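Local coordinates for protein spondin-1 (PDB 2ZOU) that probably serves cell adhesion as a secreted extracellular-matrix glycoprotein, whose reeler domain folds as a beta-sandwich, at residues T22-R27 and S51-F56; S40-L45 and R105-W110; F56-L61 and L122-V127. All coordinates share one frame; numbering follows the deposited sequence.

Contact 1: residues T22-R27 and S51-F56; sequences TEFSLR and SYFRGF. With EDO (1,2-ethanediol), chain E.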
loop_
_atom_site.group_PDB
_atom_site.type_symbol
_atom_site.label_atom_id
_atom_site.label_comp_id
_atom_site.label_asym_id
_atom_site.label_seq_id
_atom_site.Cartn_x
_atom_site.Cartn_y
_atom_site.Cartn_z
ATOM N N THR A 22 -2.302 3.072 14.423
ATOM C CA THR A 22 -3.486 2.278 14.688
ATOM C C THR A 22 -2.996 0.847 14.856
ATOM O O THR A 22 -1.794 0.589 14.850
ATOM C CB THR A 22 -4.530 2.368 13.553
ATOM O OG1 THR A 22 -4.048 1.675 12.388
ATOM C CG2 THR A 22 -4.838 3.827 13.203
ATOM N N GLU A 23 -3.923 -0.090 15.008
ATOM C CA GLU A 23 -3.522 -1.486 15.129
ATOM C C GLU A 23 -3.250 -2.138 13.769
ATOM O O GLU A 23 -2.927 -3.332 13.701
ATOM C CB GLU A 23 -4.572 -2.284 15.899
ATOM C CG GLU A 23 -5.799 -2.557 15.101
ATOM C CD GLU A 23 -6.894 -1.531 15.291
ATOM O OE1 GLU A 23 -6.607 -0.306 15.341
ATOM O OE2 GLU A 23 -8.070 -1.954 15.381
ATOM N N PHE A 24 -3.376 -1.363 12.694
ATOM C CA PHE A 24 -3.131 -1.885 11.355
ATOM C C PHE A 24 -1.780 -1.379 10.893
ATOM O O PHE A 24 -1.475 -0.190 11.030
ATOM C CB PHE A 24 -4.217 -1.417 10.387
ATOM C CG PHE A 24 -5.582 -1.856 10.775
ATOM C CD1 PHE A 24 -6.038 -3.130 10.434
ATOM C CD2 PHE A 24 -6.407 -1.024 11.516
ATOM C CE1 PHE A 24 -7.317 -3.550 10.813
ATOM C CE2 PHE A 24 -7.691 -1.449 11.906
ATOM C CZ PHE A 24 -8.141 -2.705 11.543
ATOM N N SER A 25 -0.965 -2.286 10.364
ATOM C CA SER A 25 0.420 -1.948 9.996
ATOM C C SER A 25 0.717 -2.287 8.557
ATOM O O SER A 25 0.416 -3.393 8.119
ATOM C CB SER A 25 1.406 -2.734 10.857
ATOM O OG SER A 25 1.318 -2.322 12.199
ATOM N N LEU A 26 1.333 -1.344 7.844
ATOM C CA LEU A 26 1.853 -1.605 6.506
ATOM C C LEU A 26 3.361 -1.744 6.631
ATOM O O LEU A 26 4.033 -0.841 7.145
ATOM C CB LEU A 26 1.517 -0.433 5.587
ATOM C CG LEU A 26 1.878 -0.634 4.105
ATOM C CD1 LEU A 26 1.044 -1.745 3.481
ATOM C CD2 LEU A 26 1.649 0.644 3.351
ATOM N N ARG A 27 3.883 -2.895 6.235
ATOM C CA ARG A 27 5.300 -3.184 6.400
ATOM C C ARG A 27 5.861 -3.704 5.106
ATOM O O ARG A 27 5.133 -4.135 4.228
ATOM C CB ARG A 27 5.524 -4.212 7.498
ATOM C CG ARG A 27 4.981 -3.765 8.838
ATOM C CD ARG A 27 5.666 -4.434 9.988
ATOM N NE ARG A 27 7.091 -4.114 10.041
ATOM C CZ ARG A 27 7.869 -4.366 11.087
ATOM N NH1 ARG A 27 7.359 -4.928 12.177
ATOM N NH2 ARG A 27 9.153 -4.049 11.046
ATOM N N SER A 51 -8.198 -7.451 15.915
ATOM C CA SER A 51 -8.752 -6.712 14.784
ATOM C C SER A 51 -8.663 -7.474 13.461
ATOM O O SER A 51 -7.949 -8.484 13.332
ATOM C CB SER A 51 -8.091 -5.334 14.660
ATOM O OG SER A 51 -8.320 -4.557 15.835
ATOM N N TYR A 52 -9.405 -6.969 12.485
ATOM C CA TYR A 52 -9.430 -7.514 11.142
ATOM C C TYR A 52 -9.850 -6.388 10.218
ATOM O O TYR A 52 -10.296 -5.324 10.679
ATOM C CB TYR A 52 -10.433 -8.685 11.052
ATOM C CG TYR A 52 -11.814 -8.297 11.512
ATOM C CD1 TYR A 52 -12.726 -7.714 10.620
ATOM C CD2 TYR A 52 -12.198 -8.464 12.843
ATOM C CE1 TYR A 52 -13.991 -7.321 11.043
ATOM C CE2 TYR A 52 -13.469 -8.070 13.276
ATOM C CZ TYR A 52 -14.351 -7.501 12.369
ATOM O OH TYR A 52 -15.606 -7.120 12.764
ATOM N N PHE A 53 -9.704 -6.604 8.922
ATOM C CA PHE A 53 -10.257 -5.677 7.945
ATOM C C PHE A 53 -11.068 -6.450 6.910
ATOM O O PHE A 53 -10.751 -7.587 6.570
ATOM C CB PHE A 53 -9.179 -4.786 7.313
ATOM C CG PHE A 53 -7.994 -5.533 6.776
ATOM C CD1 PHE A 53 -6.929 -5.874 7.616
ATOM C CD2 PHE A 53 -7.917 -5.882 5.433
ATOM C CE1 PHE A 53 -5.811 -6.551 7.121
ATOM C CE2 PHE A 53 -6.820 -6.587 4.925
ATOM C CZ PHE A 53 -5.746 -6.895 5.768
ATOM N N ARG A 54 -12.142 -5.829 6.443
ATOM C CA ARG A 54 -13.007 -6.442 5.435
ATOM C C ARG A 54 -12.681 -5.898 4.050
ATOM O O ARG A 54 -13.094 -6.463 3.038
ATOM C CB ARG A 54 -14.474 -6.213 5.792
ATOM C CG ARG A 54 -14.932 -7.040 6.979
ATOM C CD ARG A 54 -16.422 -6.868 7.275
ATOM N NE ARG A 54 -16.760 -5.488 7.629
ATOM C CZ ARG A 54 -17.457 -4.654 6.861
ATOM N NH1 ARG A 54 -17.947 -5.045 5.681
ATOM N NH2 ARG A 54 -17.685 -3.420 7.284
ATOM N N GLY A 55 -11.940 -4.802 4.009
ATOM C CA GLY A 55 -11.521 -4.179 2.763
ATOM C C GLY A 55 -10.306 -3.298 2.972
ATOM O O GLY A 55 -10.013 -2.850 4.087
ATOM N N PHE A 56 -9.577 -3.047 1.896
ATOM C CA PHE A 56 -8.377 -2.211 1.956
ATOM C C PHE A 56 -8.081 -1.625 0.589
ATOM O O PHE A 56 -8.558 -2.136 -0.440
ATOM C CB PHE A 56 -7.159 -3.000 2.468
ATOM C CG PHE A 56 -6.557 -3.905 1.430
ATOM C CD1 PHE A 56 -5.516 -3.469 0.617
ATOM C CD2 PHE A 56 -7.083 -5.176 1.216
ATOM C CE1 PHE A 56 -4.997 -4.304 -0.368
ATOM C CE2 PHE A 56 -6.574 -6.020 0.247
ATOM C CZ PHE A 56 -5.531 -5.592 -0.556
HETATM C C1 EDO E . -0.384 -5.376 12.757
HETATM O O1 EDO E . -0.321 -4.132 13.460
HETATM C C2 EDO E . 0.666 -6.368 13.242
HETATM O O2 EDO E . 0.055 -7.376 14.057
#

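Contact 2: residues S40-L45 and R105-W110; sequences SYRVTL and RIQVFW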
loop_
_atom_site.group_PDB
_atom_site.type_symbol
_atom_site.label_atom_id
_atom_site.label_comp_id
_atom_site.label_asym_id
_atom_site.label_seq_id
_atom_site.Cartn_x
_atom_site.Cartn_y
_atom_site.Cartn_z
ATOM N N SER A 40 12.154 -6.680 -6.164
ATOM C CA SER A 40 10.818 -7.015 -5.693
ATOM C C SER A 40 10.801 -7.072 -4.162
ATOM O O SER A 40 11.604 -7.795 -3.548
ATOM C CB SER A 40 10.356 -8.358 -6.252
ATOM O OG SER A 40 10.220 -8.319 -7.659
ATOM N N TYR A 41 9.886 -6.314 -3.566
ATOM C CA TYR A 41 9.681 -6.296 -2.116
ATOM C C TYR A 41 8.327 -6.868 -1.772
ATOM O O TYR A 41 7.354 -6.663 -2.508
ATOM C CB TYR A 41 9.776 -4.852 -1.593
ATOM C CG TYR A 41 11.149 -4.270 -1.799
ATOM C CD1 TYR A 41 12.157 -4.486 -0.869
ATOM C CD2 TYR A 41 11.448 -3.536 -2.950
ATOM C CE1 TYR A 41 13.427 -3.973 -1.063
ATOM C CE2 TYR A 41 12.720 -3.033 -3.174
ATOM C CZ TYR A 41 13.703 -3.227 -2.214
ATOM O OH TYR A 41 14.962 -2.729 -2.475
ATOM N N ARG A 42 8.253 -7.603 -0.668
ATOM C CA ARG A 42 6.953 -8.122 -0.240
ATOM C C ARG A 42 6.336 -7.171 0.784
ATOM O O ARG A 42 6.849 -6.991 1.892
ATOM C CB ARG A 42 7.054 -9.559 0.301
ATOM C CG ARG A 42 5.672 -10.199 0.475
ATOM C CD ARG A 42 5.747 -11.623 0.997
ATOM N NE ARG A 42 6.456 -12.520 0.092
ATOM C CZ ARG A 42 5.958 -13.648 -0.403
ATOM N NH1 ARG A 42 4.726 -14.043 -0.083
ATOM N NH2 ARG A 42 6.718 -14.386 -1.205
ATOM N N VAL A 43 5.264 -6.515 0.357
ATOM C CA VAL A 43 4.539 -5.548 1.169
ATOM C C VAL A 43 3.403 -6.280 1.886
ATOM O O VAL A 43 2.662 -7.043 1.266
ATOM C CB VAL A 43 3.979 -4.384 0.317
ATOM C CG1 VAL A 43 3.230 -3.369 1.196
ATOM C CG2 VAL A 43 5.115 -3.694 -0.429
ATOM N N THR A 44 3.262 -6.039 3.187
ATOM C CA THR A 44 2.223 -6.700 3.963
ATOM C C THR A 44 1.364 -5.678 4.681
ATOM O O THR A 44 1.851 -4.628 5.141
ATOM C CB THR A 44 2.829 -7.667 4.988
ATOM O OG1 THR A 44 3.587 -6.929 5.935
ATOM C CG2 THR A 44 3.730 -8.687 4.309
ATOM N N LEU A 45 0.078 -5.987 4.779
ATOM C CA LEU A 45 -0.864 -5.195 5.570
ATOM C C LEU A 45 -1.469 -6.140 6.589
ATOM O O LEU A 45 -2.056 -7.142 6.221
ATOM C CB LEU A 45 -1.959 -4.647 4.654
ATOM C CG LEU A 45 -2.997 -3.702 5.212
ATOM C CD1 LEU A 45 -2.376 -2.535 5.908
ATOM C CD2 LEU A 45 -3.836 -3.236 4.052
ATOM N N ARG A 105 -4.392 -10.363 7.409
ATOM C CA ARG A 105 -3.155 -10.088 6.676
ATOM C C ARG A 105 -3.392 -10.246 5.192
ATOM O O ARG A 105 -4.047 -11.190 4.766
ATOM C CB ARG A 105 -2.029 -11.046 7.118
ATOM C CG ARG A 105 -0.688 -10.861 6.366
ATOM C CD ARG A 105 0.391 -11.830 6.867
ATOM N NE ARG A 105 1.687 -11.663 6.186
ATOM C CZ ARG A 105 2.016 -12.272 5.051
ATOM N NH1 ARG A 105 1.140 -13.075 4.462
ATOM N NH2 ARG A 105 3.219 -12.084 4.497
ATOM N N ILE A 106 -2.854 -9.310 4.419
ATOM C CA ILE A 106 -2.668 -9.529 2.979
ATOM C C ILE A 106 -1.231 -9.198 2.595
ATOM O O ILE A 106 -0.518 -8.505 3.341
ATOM C CB ILE A 106 -3.679 -8.735 2.091
ATOM C CG1 ILE A 106 -3.538 -7.220 2.270
ATOM C CG2 ILE A 106 -5.114 -9.250 2.324
ATOM C CD1 ILE A 106 -2.474 -6.594 1.376
ATOM N N GLN A 107 -0.809 -9.690 1.437
ATOM C CA GLN A 107 0.557 -9.451 0.957
ATOM C C GLN A 107 0.535 -9.286 -0.549
ATOM O O GLN A 107 -0.304 -9.879 -1.228
ATOM C CB GLN A 107 1.459 -10.640 1.299
ATOM C CG GLN A 107 0.885 -11.957 0.813
ATOM C CD GLN A 107 1.742 -13.158 1.125
ATOM O OE1 GLN A 107 2.782 -13.065 1.779
ATOM N NE2 GLN A 107 1.293 -14.314 0.661
ATOM N N VAL A 108 1.456 -8.473 -1.046
ATOM C CA VAL A 108 1.611 -8.236 -2.482
ATOM C C VAL A 108 3.088 -7.951 -2.736
ATOM O O VAL A 108 3.794 -7.555 -1.813
ATOM C CB VAL A 108 0.720 -7.057 -2.918
ATOM C CG1 VAL A 108 1.250 -5.711 -2.366
ATOM C CG2 VAL A 108 0.508 -7.049 -4.432
ATOM N N PHE A 109 3.565 -8.165 -3.955
ATOM C CA PHE A 109 4.882 -7.659 -4.304
ATOM C C PHE A 109 4.771 -6.235 -4.811
ATOM O O PHE A 109 3.801 -5.883 -5.490
ATOM C CB PHE A 109 5.537 -8.504 -5.394
ATOM C CG PHE A 109 6.008 -9.850 -4.929
ATOM C CD1 PHE A 109 6.950 -9.955 -3.897
ATOM C CD2 PHE A 109 5.527 -11.019 -5.530
ATOM C CE1 PHE A 109 7.388 -11.202 -3.462
ATOM C CE2 PHE A 109 5.984 -12.273 -5.098
ATOM C CZ PHE A 109 6.905 -12.348 -4.063
ATOM N N TRP A 110 5.800 -5.453 -4.505
ATOM C CA TRP A 110 6.014 -4.139 -5.093
ATOM C C TRP A 110 7.409 -4.137 -5.690
ATOM O O TRP A 110 8.387 -4.371 -4.980
ATOM C CB TRP A 110 5.851 -3.040 -4.063
ATOM C CG TRP A 110 6.085 -1.671 -4.621
ATOM C CD1 TRP A 110 5.247 -0.965 -5.426
ATOM C CD2 TRP A 110 7.224 -0.841 -4.390
ATOM N NE1 TRP A 110 5.795 0.262 -5.724
ATOM C CE2 TRP A 110 7.012 0.365 -5.097
ATOM C CE3 TRP A 110 8.406 -1.002 -3.653
ATOM C CZ2 TRP A 110 7.942 1.410 -5.081
ATOM C CZ3 TRP A 110 9.329 0.034 -3.644
ATOM C CH2 TRP A 110 9.082 1.232 -4.341
HETATM O O HOH W 1 3.155 -16.604 -0.612
#

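Contact 3: residues F56-L61 and L122-V127; sequences FTLIAL and LKASIV. With EDO (1,2-ethanediol), chain D; EDO (1,2-ethanediol), chain F.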
loop_
_atom_site.group_PDB
_atom_site.type_symbol
_atom_site.label_atom_id
_atom_site.label_comp_id
_atom_site.label_asym_id
_atom_site.label_seq_id
_atom_site.Cartn_x
_atom_site.Cartn_y
_atom_site.Cartn_z
ATOM N N PHE A 56 -9.577 -3.047 1.896
ATOM C CA PHE A 56 -8.377 -2.211 1.956
ATOM C C PHE A 56 -8.081 -1.625 0.589
ATOM O O PHE A 56 -8.558 -2.136 -0.440
ATOM C CB PHE A 56 -7.159 -3.000 2.468
ATOM C CG PHE A 56 -6.557 -3.905 1.430
ATOM C CD1 PHE A 56 -5.516 -3.469 0.617
ATOM C CD2 PHE A 56 -7.083 -5.176 1.216
ATOM C CE1 PHE A 56 -4.997 -4.304 -0.368
ATOM C CE2 PHE A 56 -6.574 -6.020 0.247
ATOM C CZ PHE A 56 -5.531 -5.592 -0.556
ATOM N N THR A 57 -7.290 -0.558 0.593
ATOM C CA THR A 57 -6.727 0.000 -0.626
ATOM C C THR A 57 -5.266 0.292 -0.367
ATOM O O THR A 57 -4.921 0.860 0.662
ATOM C CB THR A 57 -7.416 1.307 -1.027
ATOM O OG1 THR A 57 -8.830 1.098 -1.113
ATOM C CG2 THR A 57 -6.901 1.770 -2.388
ATOM N N LEU A 58 -4.422 -0.072 -1.319
ATOM C CA LEU A 58 -2.993 0.079 -1.190
ATOM C C LEU A 58 -2.413 0.734 -2.444
ATOM O O LEU A 58 -2.676 0.265 -3.558
ATOM C CB LEU A 58 -2.359 -1.300 -0.953
ATOM C CG LEU A 58 -0.844 -1.407 -1.079
ATOM C CD1 LEU A 58 -0.163 -0.568 -0.030
ATOM C CD2 LEU A 58 -0.386 -2.848 -0.996
ATOM N N ILE A 59 -1.631 1.807 -2.252
ATOM C CA ILE A 59 -0.988 2.532 -3.372
ATOM C C ILE A 59 0.473 2.839 -3.070
ATOM O O ILE A 59 0.917 2.725 -1.928
ATOM C CB ILE A 59 -1.763 3.832 -3.740
ATOM C CG1 ILE A 59 -1.827 4.775 -2.534
ATOM C CG2 ILE A 59 -3.147 3.472 -4.279
ATOM C CD1 ILE A 59 -2.527 6.100 -2.827
ATOM N N ALA A 60 1.227 3.185 -4.115
ATOM C CA ALA A 60 2.607 3.636 -3.975
ATOM C C ALA A 60 2.749 4.927 -4.767
ATOM O O ALA A 60 2.561 4.912 -5.983
ATOM C CB ALA A 60 3.552 2.587 -4.521
ATOM N N LEU A 61 3.077 6.020 -4.083
ATOM C CA LEU A 61 3.111 7.357 -4.693
ATOM C C LEU A 61 4.482 7.969 -4.606
ATOM O O LEU A 61 5.168 7.835 -3.592
ATOM C CB LEU A 61 2.139 8.290 -3.974
ATOM C CG LEU A 61 0.661 7.912 -4.011
ATOM C CD1 LEU A 61 -0.168 8.987 -3.294
ATOM C CD2 LEU A 61 0.185 7.742 -5.458
ATOM N N LEU A 122 4.485 4.303 0.328
ATOM C CA LEU A 122 3.531 3.215 0.292
ATOM C C LEU A 122 2.479 3.542 1.316
ATOM O O LEU A 122 2.831 3.819 2.459
ATOM C CB LEU A 122 4.212 1.894 0.670
ATOM C CG LEU A 122 5.345 1.441 -0.260
ATOM C CD1 LEU A 122 6.090 0.256 0.338
ATOM C CD2 LEU A 122 4.760 1.059 -1.591
ATOM N N LYS A 123 1.213 3.495 0.922
ATOM C CA LYS A 123 0.108 3.953 1.774
ATOM C C LYS A 123 -1.110 3.056 1.656
ATOM O O LYS A 123 -1.477 2.633 0.566
ATOM C CB LYS A 123 -0.329 5.364 1.366
ATOM C CG LYS A 123 0.447 6.510 1.957
ATOM C CD LYS A 123 0.246 7.769 1.135
ATOM C CE LYS A 123 -1.107 8.388 1.344
ATOM N NZ LYS A 123 -1.113 9.773 0.774
ATOM N N ALA A 124 -1.767 2.798 2.781
ATOM C CA ALA A 124 -2.969 1.995 2.782
ATOM C C ALA A 124 -4.092 2.640 3.566
ATOM O O ALA A 124 -3.867 3.436 4.472
ATOM C CB ALA A 124 -2.676 0.620 3.335
ATOM N N SER A 125 -5.306 2.279 3.178
ATOM C CA SER A 125 -6.531 2.614 3.879
ATOM C C SER A 125 -7.262 1.310 4.126
ATOM O O SER A 125 -7.174 0.397 3.295
ATOM C CB SER A 125 -7.370 3.545 3.006
ATOM O OG SER A 125 -8.645 3.750 3.568
ATOM N N ILE A 126 -7.980 1.194 5.245
ATOM C CA ILE A 126 -8.752 -0.027 5.511
ATOM C C ILE A 126 -10.179 0.261 5.987
ATOM O O ILE A 126 -10.486 1.378 6.423
ATOM C CB ILE A 126 -8.061 -1.026 6.521
ATOM C CG1 ILE A 126 -8.084 -0.483 7.958
ATOM C CG2 ILE A 126 -6.649 -1.470 6.038
ATOM C CD1 ILE A 126 -9.303 -0.870 8.777
ATOM N N VAL A 127 -11.029 -0.760 5.914
ATOM C CA VAL A 127 -12.325 -0.755 6.619
ATOM C C VAL A 127 -12.511 -1.981 7.515
ATOM O O VAL A 127 -12.241 -3.097 7.086
ATOM C CB VAL A 127 -13.550 -0.573 5.663
ATOM C CG1 VAL A 127 -13.579 -1.634 4.577
ATOM C CG2 VAL A 127 -14.854 -0.553 6.459
HETATM C C1 EDO D . -11.537 1.941 2.635
HETATM O O1 EDO D . -10.821 3.090 2.169
HETATM C C2 EDO D . -10.718 0.687 2.356
HETATM O O2 EDO D . -10.431 0.590 0.952
HETATM C C1 EDO F . -3.396 5.506 7.785
HETATM O O1 EDO F . -4.232 5.003 6.741
HETATM C C2 EDO F . -4.215 5.944 8.988
HETATM O O2 EDO F . -3.475 5.713 10.187
#

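Contact 1: residues T22-R27 and S51-F56
The first shell has one polar grip and one aromatic wedge. S51 OG donates to E23 OE2 over 2.7 Å and meets the carboxylate oxygen on its anti lone pair, the one turned away from OE1. Just behind, the benzyl group of F24 sets its far end against the Y52 carbonyl and the side chains of S51 and F53. The carbonyl oxygen of Y52 lies at the ring edge near the ring plane, 3.5 Å from CE1 and equally close to CZ. F24 CE1 comes in at the edge of the F53 ring, 4.0 Å from F53 CD1, and the two side chains slide past one another in opposite directions. S51 CB lies 4.1 Å from F24 CZ.

E23 holds CG in the crowded position between backbone N and carbonyl carbon: chi1 (74°) sets it 3.8 Å above one face of the F24 ring, offset toward its rim, and the bend at chi2 (-93°) then turns the carboxylate to S51. F24 is fixed from behind by an ST turn, its N donating to T22 OG1 at 3.1 Å, while S139 on strand 131-144 hydrogen-bonds both T22 N and F24 O. Beyond F53, R54 and G55 both face V127 in a classic beta bulge, where strand 55-62 begins. An ethanediol, probably from the crystallisation liquor, donates from O1 to E23 O at 2.7 Å.

Chemically, a weakly polar aromatic edge is matched to a carbonyl oxygen, and I126 adds apolar cover to both F24 and F53. The serine bond would probably steady the carboxylate's negative charge at this partly exposed end of the sandwich, tying the start of strand 24-28 to the loop leading into the other sheet.

Contact 2: residues S40-L45 and R105-W110
Segments 40-45 and 105-110 are neighbouring strands of the four-stranded antiparallel sheet of the beta-sandwich; their axes approach to 4.5 Å, with directions 152° from each other. Y41 with W110, V43 with V108 and L45 with I106 are the hydrogen-bonded pairs, each closed by two N-H to O bonds. The shortest include Y41 N to W110 O at 2.8 Å. L45 N lies 3.0 Å from I106 O. V43 N meets V108 O nearly along the C=O axis. R42 with F109 and T44 with Q107 are the non-hydrogen-bonded pairs between them, where CA-H groups point at carbonyl oxygens.

Apolar contacts gather on the face of V43, L45, I106, V108 and W110, which looks into the sandwich toward strands 55-62 and 120-127. V43 CG2 crosses obliquely onto W110 CB at 3.8 Å, and L45 CB fits against I106 CG1.

The other face carries R42, T44, Q107 and the F109 ring; R42 NH2 sits 3.5 Å from F109 CZ, the guanidinium and ring planes 74° apart. Among the polar ends, the indole N-H of W110 is satisfied by A74 O, and the Y41 hydroxyl is hydrogen-bonded to K36 N. Two arginines, whose like charges would repel, share one acceptor: Q107 OE1 takes R105 NH2 and, at 2.9 Å, R42 NH1, which lies above the amide plane rather than on a lone pair.

Contact 3: residues F56-L61 and L122-V127
F56 carries the only aromatic ring of this pair, and it leads away from the partner strand. CG stands between the backbone N and the carbonyl carbon (chi1 77°), and CB alone of the side chain touches across, beside S125 O and 3.9 Å from I126 CG2, while the ring passes on into the core, where L45 and I106 of the other sheet pack on the side chain. The remaining flat groups are the peptides. T57 N and S125 N each reach the other residue's carbonyl oxygen in the carbonyl plane, at 2.9 Å for T57 N to S125 O. K123 N approaches I59 O in plane as well, but I59 N comes nearly along the C=O axis of K123.

These four bonds make T57 with S125 and I59 with K123 the hydrogen-bonded pairs of a closely antiparallel ladder, the directions 174° apart. Among the non-hydrogen-bonded pairs the tightest side-chain fit is A60 CB on L122 CD2 at 3.5 Å. L58 CD1 lies 3.5 Å from K123 O.

On the opposite face the T57 and S125 hydroxyls clasp an ethanediol, probably from the crystallisation liquor: T57 OG1 lies 2.7 Å from its O2, and its O1 donates to S125 OG at 2.7 Å. S125 OG is also hydrogen-bonded to I132 O.

The pair forms the middle of the five-stranded sheet, with strand 95-97 beside 55-62 and strand 131-144 beside 120-127. F56, L58, L122, A124 and I126 face strands 24-28 and 40-47 of the other sheet, and F134 of strand 131-144 lies against T57, I59 and K123.

Contact 2 belongs to the four-stranded sheet and contact 3 to the five-stranded one, their centres about 11 Å apart; contact 1 bridges the two sheets near one end of the sandwich, its centre about 13 Å from that of contact 2 and 10 Å from that of contact 3. Contacts 1 and 3 share F56 and strand 55-62 and follow each other along the chain, whereas contact 2 interleaves with both. Strand 24-28 pairs with 40-47, where R27 O lies 2.9 Å from T44 N. Between the sheets W110 packs on A60, V108 on L58 and I106 on F56, so residues distant in sequence build one reeler-domain core.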